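Local coordinates for protein sulfite dehydrogenase (Paracoccus pantotrophus, PDB 2XTS) that oxidises protein-bound sulfane sulfur in the Sox pathway, using a molybdenum cofactor together with the heme c of a cytochrome partner, at residues A[60-64]-A[324-328]; A[265-271]-A[285-291]. One frame throughout, in Å; residues are numbered along the deposited sequence.

Contact 1 of 2, residues A[60-64]-A[324-328]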
loop_
_atom_site.group_PDB
_atom_site.type_symbol
_atom_site.label_atom_id
_atom_site.label_comp_id
_atom_site.label_asym_id
_atom_site.label_seq_id
_atom_site.Cartn_x
_atom_site.Cartn_y
_atom_site.Cartn_z
ATOM N N ALA A 60 0.586 0.116 -15.404
ATOM C CA ALA A 60 -0.826 0.037 -15.007
ATOM C C ALA A 60 -1.121 0.714 -13.689
ATOM O O ALA A 60 -2.274 0.943 -13.370
ATOM C CB ALA A 60 -1.278 -1.417 -14.944
ATOM N N LEU A 61 -0.092 1.034 -12.929
ATOM C CA LEU A 61 -0.248 1.647 -11.627
ATOM C C LEU A 61 -0.451 3.152 -11.745
ATOM O O LEU A 61 -0.131 3.753 -12.744
ATOM C CB LEU A 61 0.942 1.323 -10.732
ATOM C CG LEU A 61 1.217 -0.152 -10.482
ATOM C CD1 LEU A 61 2.518 -0.329 -9.724
ATOM C CD2 LEU A 61 0.079 -0.913 -9.796
ATOM N N GLU A 62 -0.961 3.754 -10.682
ATOM C CA GLU A 62 -1.052 5.207 -10.540
ATOM C C GLU A 62 -0.523 5.604 -9.162
ATOM O O GLU A 62 -0.097 4.756 -8.362
ATOM C CB GLU A 62 -2.488 5.731 -10.793
ATOM C CG GLU A 62 -2.660 6.458 -12.112
ATOM C CD GLU A 62 -2.077 7.841 -12.161
ATOM O OE1 GLU A 62 -2.196 8.469 -13.235
ATOM O OE2 GLU A 62 -1.500 8.323 -11.168
ATOM N N GLY A 63 -0.491 6.891 -8.898
ATOM C CA GLY A 63 -0.027 7.351 -7.608
ATOM C C GLY A 63 1.440 7.042 -7.427
ATOM O O GLY A 63 2.219 7.138 -8.390
ATOM N N THR A 64 1.819 6.738 -6.192
ATOM C CA THR A 64 3.203 6.488 -5.844
ATOM C C THR A 64 3.461 5.211 -5.032
ATOM O O THR A 64 4.592 4.690 -5.078
ATOM C CB THR A 64 3.850 7.671 -5.102
ATOM O OG1 THR A 64 3.342 7.752 -3.767
ATOM C CG2 THR A 64 3.682 8.987 -5.859
ATOM N N LEU A 324 9.343 7.912 -5.111
ATOM C CA LEU A 324 8.597 8.078 -6.343
ATOM C C LEU A 324 7.641 9.241 -6.241
ATOM O O LEU A 324 7.022 9.497 -5.207
ATOM C CB LEU A 324 7.813 6.822 -6.733
ATOM C CG LEU A 324 8.590 5.596 -7.199
ATOM C CD1 LEU A 324 7.605 4.500 -7.621
ATOM C CD2 LEU A 324 9.482 5.940 -8.345
ATOM N N THR A 325 7.510 9.934 -7.363
ATOM C CA THR A 325 6.713 11.139 -7.505
ATOM C C THR A 325 5.900 11.019 -8.787
ATOM O O THR A 325 6.446 10.714 -9.844
ATOM C CB THR A 325 7.663 12.354 -7.547
ATOM O OG1 THR A 325 8.527 12.299 -6.404
ATOM C CG2 THR A 325 6.914 13.684 -7.577
ATOM N N ARG A 326 4.599 11.265 -8.687
ATOM C CA ARG A 326 3.688 11.150 -9.817
ATOM C C ARG A 326 3.550 12.478 -10.509
ATOM O O ARG A 326 3.389 13.485 -9.851
ATOM C CB ARG A 326 2.332 10.699 -9.304
ATOM C CG ARG A 326 1.234 10.575 -10.366
ATOM C CD ARG A 326 1.500 9.574 -11.494
ATOM N NE ARG A 326 1.791 8.240 -10.967
ATOM C CZ ARG A 326 2.051 7.169 -11.705
ATOM N NH1 ARG A 326 2.079 7.238 -13.029
ATOM N NH2 ARG A 326 2.349 6.023 -11.116
ATOM N N PHE A 327 3.623 12.477 -11.838
ATOM C CA PHE A 327 3.348 13.679 -12.633
ATOM C C PHE A 327 2.298 13.423 -13.683
ATOM O O PHE A 327 2.102 12.291 -14.137
ATOM C CB PHE A 327 4.620 14.259 -13.302
ATOM C CG PHE A 327 5.228 13.385 -14.376
ATOM C CD1 PHE A 327 4.832 13.505 -15.704
ATOM C CD2 PHE A 327 6.209 12.456 -14.066
ATOM C CE1 PHE A 327 5.396 12.697 -16.684
ATOM C CE2 PHE A 327 6.784 11.648 -15.053
ATOM C CZ PHE A 327 6.381 11.766 -16.350
ATOM N N HIS A 328 1.615 14.501 -14.070
ATOM C CA HIS A 328 0.586 14.452 -15.096
ATOM C C HIS A 328 0.677 15.647 -16.018
ATOM O O HIS A 328 1.016 16.749 -15.593
ATOM C CB HIS A 328 -0.820 14.473 -14.518
ATOM C CG HIS A 328 -1.165 13.269 -13.708
ATOM N ND1 HIS A 328 -1.472 12.036 -14.244
ATOM C CD2 HIS A 328 -1.282 13.133 -12.369
ATOM C CE1 HIS A 328 -1.723 11.185 -13.259
ATOM N NE2 HIS A 328 -1.612 11.827 -12.114
HETATM O O HOH W 1 2.601 3.981 -12.833
#

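Contact 2 of 2, residues A[265-271]-A[285-291]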
loop_
_atom_site.group_PDB
_atom_site.type_symbol
_atom_site.label_atom_id
_atom_site.label_comp_id
_atom_site.label_asym_id
_atom_site.label_seq_id
_atom_site.Cartn_x
_atom_site.Cartn_y
_atom_site.Cartn_z
ATOM N N LYS A 265 15.555 10.562 -12.442
ATOM C CA LYS A 265 15.065 9.740 -13.505
ATOM C C LYS A 265 13.553 9.909 -13.612
ATOM O O LYS A 265 12.891 10.303 -12.667
ATOM C CB LYS A 265 15.420 8.286 -13.179
ATOM C CG LYS A 265 15.226 7.293 -14.283
ATOM C CD LYS A 265 15.933 5.995 -13.937
ATOM C CE LYS A 265 15.618 4.881 -14.897
ATOM N NZ LYS A 265 16.441 3.661 -14.641
ATOM N N SER A 266 13.008 9.559 -14.757
ATOM C CA SER A 266 11.568 9.581 -14.969
ATOM C C SER A 266 11.177 8.688 -16.104
ATOM O O SER A 266 11.982 8.359 -16.973
ATOM C CB SER A 266 11.050 10.982 -15.280
ATOM O OG SER A 266 11.451 11.427 -16.560
ATOM N N VAL A 267 9.902 8.357 -16.136
ATOM C CA VAL A 267 9.314 7.630 -17.246
ATOM C C VAL A 267 7.827 7.933 -17.328
ATOM O O VAL A 267 7.151 7.997 -16.301
ATOM C CB VAL A 267 9.561 6.085 -17.178
ATOM C CG1 VAL A 267 8.951 5.448 -15.918
ATOM C CG2 VAL A 267 9.070 5.402 -18.457
ATOM N N ILE A 268 7.330 8.131 -18.546
ATOM C CA ILE A 268 5.906 8.197 -18.834
ATOM C C ILE A 268 5.346 6.770 -18.825
ATOM O O ILE A 268 5.740 5.923 -19.618
ATOM C CB ILE A 268 5.656 8.900 -20.183
ATOM C CG1 ILE A 268 6.013 10.390 -20.041
ATOM C CG2 ILE A 268 4.200 8.746 -20.600
ATOM C CD1 ILE A 268 6.164 11.143 -21.384
ATOM N N THR A 269 4.419 6.507 -17.908
ATOM C CA THR A 269 3.819 5.181 -17.782
ATOM C C THR A 269 2.601 5.005 -18.670
ATOM O O THR A 269 2.265 3.885 -19.012
ATOM C CB THR A 269 3.495 4.875 -16.312
ATOM O OG1 THR A 269 2.625 5.882 -15.785
ATOM C CG2 THR A 269 4.772 4.888 -15.483
ATOM N N SER A 270 1.956 6.106 -19.046
ATOM C CA SER A 270 0.925 6.041 -20.053
ATOM C C SER A 270 0.764 7.375 -20.750
ATOM O O SER A 270 0.830 8.401 -20.143
ATOM C CB SER A 270 -0.406 5.617 -19.465
ATOM O OG SER A 270 -0.987 6.678 -18.749
ATOM N N PRO A 271 0.619 7.330 -22.085
ATOM C CA PRO A 271 0.734 6.178 -22.986
ATOM C C PRO A 271 2.110 5.530 -22.892
ATOM O O PRO A 271 3.095 6.191 -22.573
ATOM C CB PRO A 271 0.542 6.790 -24.390
ATOM C CG PRO A 271 -0.038 8.098 -24.186
ATOM C CD PRO A 271 0.418 8.578 -22.835
ATOM N N VAL A 285 -4.651 11.764 -21.024
ATOM C CA VAL A 285 -3.810 11.920 -19.841
ATOM C C VAL A 285 -2.427 11.325 -20.102
ATOM O O VAL A 285 -2.290 10.164 -20.483
ATOM C CB VAL A 285 -4.441 11.214 -18.626
ATOM C CG1 VAL A 285 -3.451 11.227 -17.437
ATOM C CG2 VAL A 285 -5.808 11.871 -18.272
ATOM N N ILE A 286 -1.399 12.146 -19.943
ATOM C CA ILE A 286 -0.025 11.664 -19.855
ATOM C C ILE A 286 0.308 11.542 -18.378
ATOM O O ILE A 286 0.211 12.512 -17.638
ATOM C CB ILE A 286 0.987 12.597 -20.581
ATOM C CG1 ILE A 286 0.593 12.676 -22.076
ATOM C CG2 ILE A 286 2.410 12.126 -20.319
ATOM C CD1 ILE A 286 1.454 13.583 -22.892
ATOM N N SER A 287 0.659 10.331 -17.950
ATOM C CA SER A 287 0.962 10.048 -16.542
ATOM C C SER A 287 2.356 9.452 -16.453
ATOM O O SER A 287 2.753 8.706 -17.341
ATOM C CB SER A 287 -0.038 9.031 -15.999
ATOM O OG SER A 287 0.172 8.769 -14.635
ATOM N N GLY A 288 3.080 9.759 -15.380
ATOM C CA GLY A 288 4.327 9.069 -15.173
ATOM C C GLY A 288 4.918 9.246 -13.809
ATOM O O GLY A 288 4.337 9.869 -12.917
ATOM N N LEU A 289 6.109 8.660 -13.673
ATOM C CA LEU A 289 6.843 8.643 -12.424
ATOM C C LEU A 289 8.201 9.343 -12.569
ATOM O O LEU A 289 8.858 9.232 -13.595
ATOM C CB LEU A 289 7.115 7.208 -11.975
ATOM C CG LEU A 289 5.891 6.446 -11.490
ATOM C CD1 LEU A 289 6.170 4.948 -11.473
ATOM C CD2 LEU A 289 5.466 6.995 -10.140
ATOM N N ALA A 290 8.593 10.071 -11.533
ATOM C CA ALA A 290 9.920 10.692 -11.458
ATOM C C ALA A 290 10.469 10.439 -10.058
ATOM O O ALA A 290 9.692 10.320 -9.101
ATOM C CB ALA A 290 9.835 12.174 -11.726
ATOM N N TRP A 291 11.790 10.380 -9.926
ATOM C CA TRP A 291 12.408 10.089 -8.649
ATOM C C TRP A 291 13.892 10.456 -8.708
ATOM O O TRP A 291 14.466 10.531 -9.787
ATOM C CB TRP A 291 12.229 8.613 -8.273
ATOM C CG TRP A 291 12.829 7.617 -9.219
ATOM C CD1 TRP A 291 14.028 7.001 -9.064
ATOM C CD2 TRP A 291 12.270 7.094 -10.438
ATOM N NE1 TRP A 291 14.262 6.140 -10.083
ATOM C CE2 TRP A 291 13.211 6.182 -10.954
ATOM C CE3 TRP A 291 11.088 7.315 -11.150
ATOM C CZ2 TRP A 291 12.991 5.460 -12.123
ATOM C CZ3 TRP A 291 10.875 6.604 -12.308
ATOM C CH2 TRP A 291 11.824 5.687 -12.786
#

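Contact 1 of 2, residues A[60-64]-A[324-328]
Arg326 reaches off its strand and takes hold of the backbone of Gly63 side-on, with two nitrogens on one carbonyl oxygen. Arg326 NE lies 2.8 Å from Gly63 O, in the carbonyl plane and on a lone pair. Arg326 NH2 is 2.9 Å from Gly63 O as well, but this donor sits 35° out of the carbonyl plane, while the oxygen itself stays in the plane of the guanidinium. The side chain leaves the strand with CG anti to the backbone N (chi1 178°), then bends at chi2 and chi3 to bring this edge round to the loop. Glu62 approaches over a face of the same group: its OE2 is 3.3 Å from Arg326 NE, well outside the guanidinium plane, so the pair is held by charge alone. Glu62 OE2 takes its hydrogen bond from within the loop, from Gly63 N at 2.9 Å, through its anti lone pair.

The tightly packed part is at Thr64, whose methyl CG2 comes within 3.4 Å of Leu324 O and 4.1 Å of Arg326 CB. The Thr64 hydroxyl bonds to Glu147 of the second subunit. The Leu61 side is looser: no direct bond forms, and a single water bridges the two segments, donating to Leu61 O and accepting from Arg326 NH2.

This joins the loop between strands 52-53 and 74-75 to the dimerisation domain, at the subunit interface. Glu62 OE1 bonds to Ser287 and forms a salt bridge with Arg111 of the second subunit, while Arg326 NH1 also bonds to Ser287 and Thr269. A carboxylate set between two arginines would be expected to stay ionised, balancing positive charge that the buried dimer interface would otherwise have to carry.

Contact 2 of 2, residues A[265-271]-A[285-291]
The Trp291 indole carries the side chain of Lys265 over one face: CB stands 4.1 Å from the centroid of the five-membered ring of Trp291, a CH-pi contact 27° off the ring normal. Farther along, Lys265 CD touches Trp291 CZ2 at 3.5 Å, the two side chains running alongside each other the same way. At the ring's edge sits the Val267 methyl CG1, and Phe117 meets the indole edge-to-face. With CG between the backbone N and the carbonyl carbon (chi1 61°), the ring folds over its neighbour strand. Lys265 NZ and Trp291 NE1 both finish on the Glu119 carboxylate; an alanine in place of Trp291 would probably leave the lysine chain without its aromatic bed and Glu119 without one of its donors.

The strands form an antiparallel beta hairpin in the E-set-type dimerisation domain, 265-270 being the outermost strand of its sheet within this chain. Val267 and Leu289 form a hydrogen-bonded antiparallel pair. Beyond them comes a classic beta bulge: Thr269 N, at 2.8 Å, and Ser270 N, at 3.2 Å, both donate to Ser287 O, and the register slips by one. Gly288, paired with Ile268, sits where a CB would clash with Val267 O. Past the glycine, Ile268 CG2 meets Ile286 CG2 at 3.8 Å, and Pro271, after a cis peptide bond, sets CD against Ile286 CG1.

In the fold
From the N terminus, the chain passes through 60-64, in the loop between strands 52-53 and 74-75, and much later enters strand 265-270 of the dimerisation domain. There contact 2 closes a short hairpin, its segments 14 residues apart at their near ends. Only later does the chain reach 324-328, where contact 1 closes a far longer loop, its near ends 260 residues apart, with contact 2 nested inside it. Strands 282-291 and 325-333 are neighbours in one antiparallel sheet, joined by backbone bonds such as Thr325 O to Ala290 N. The early loop is thereby tied to the same sheet as the hairpin, and both contacts reach the second subunit.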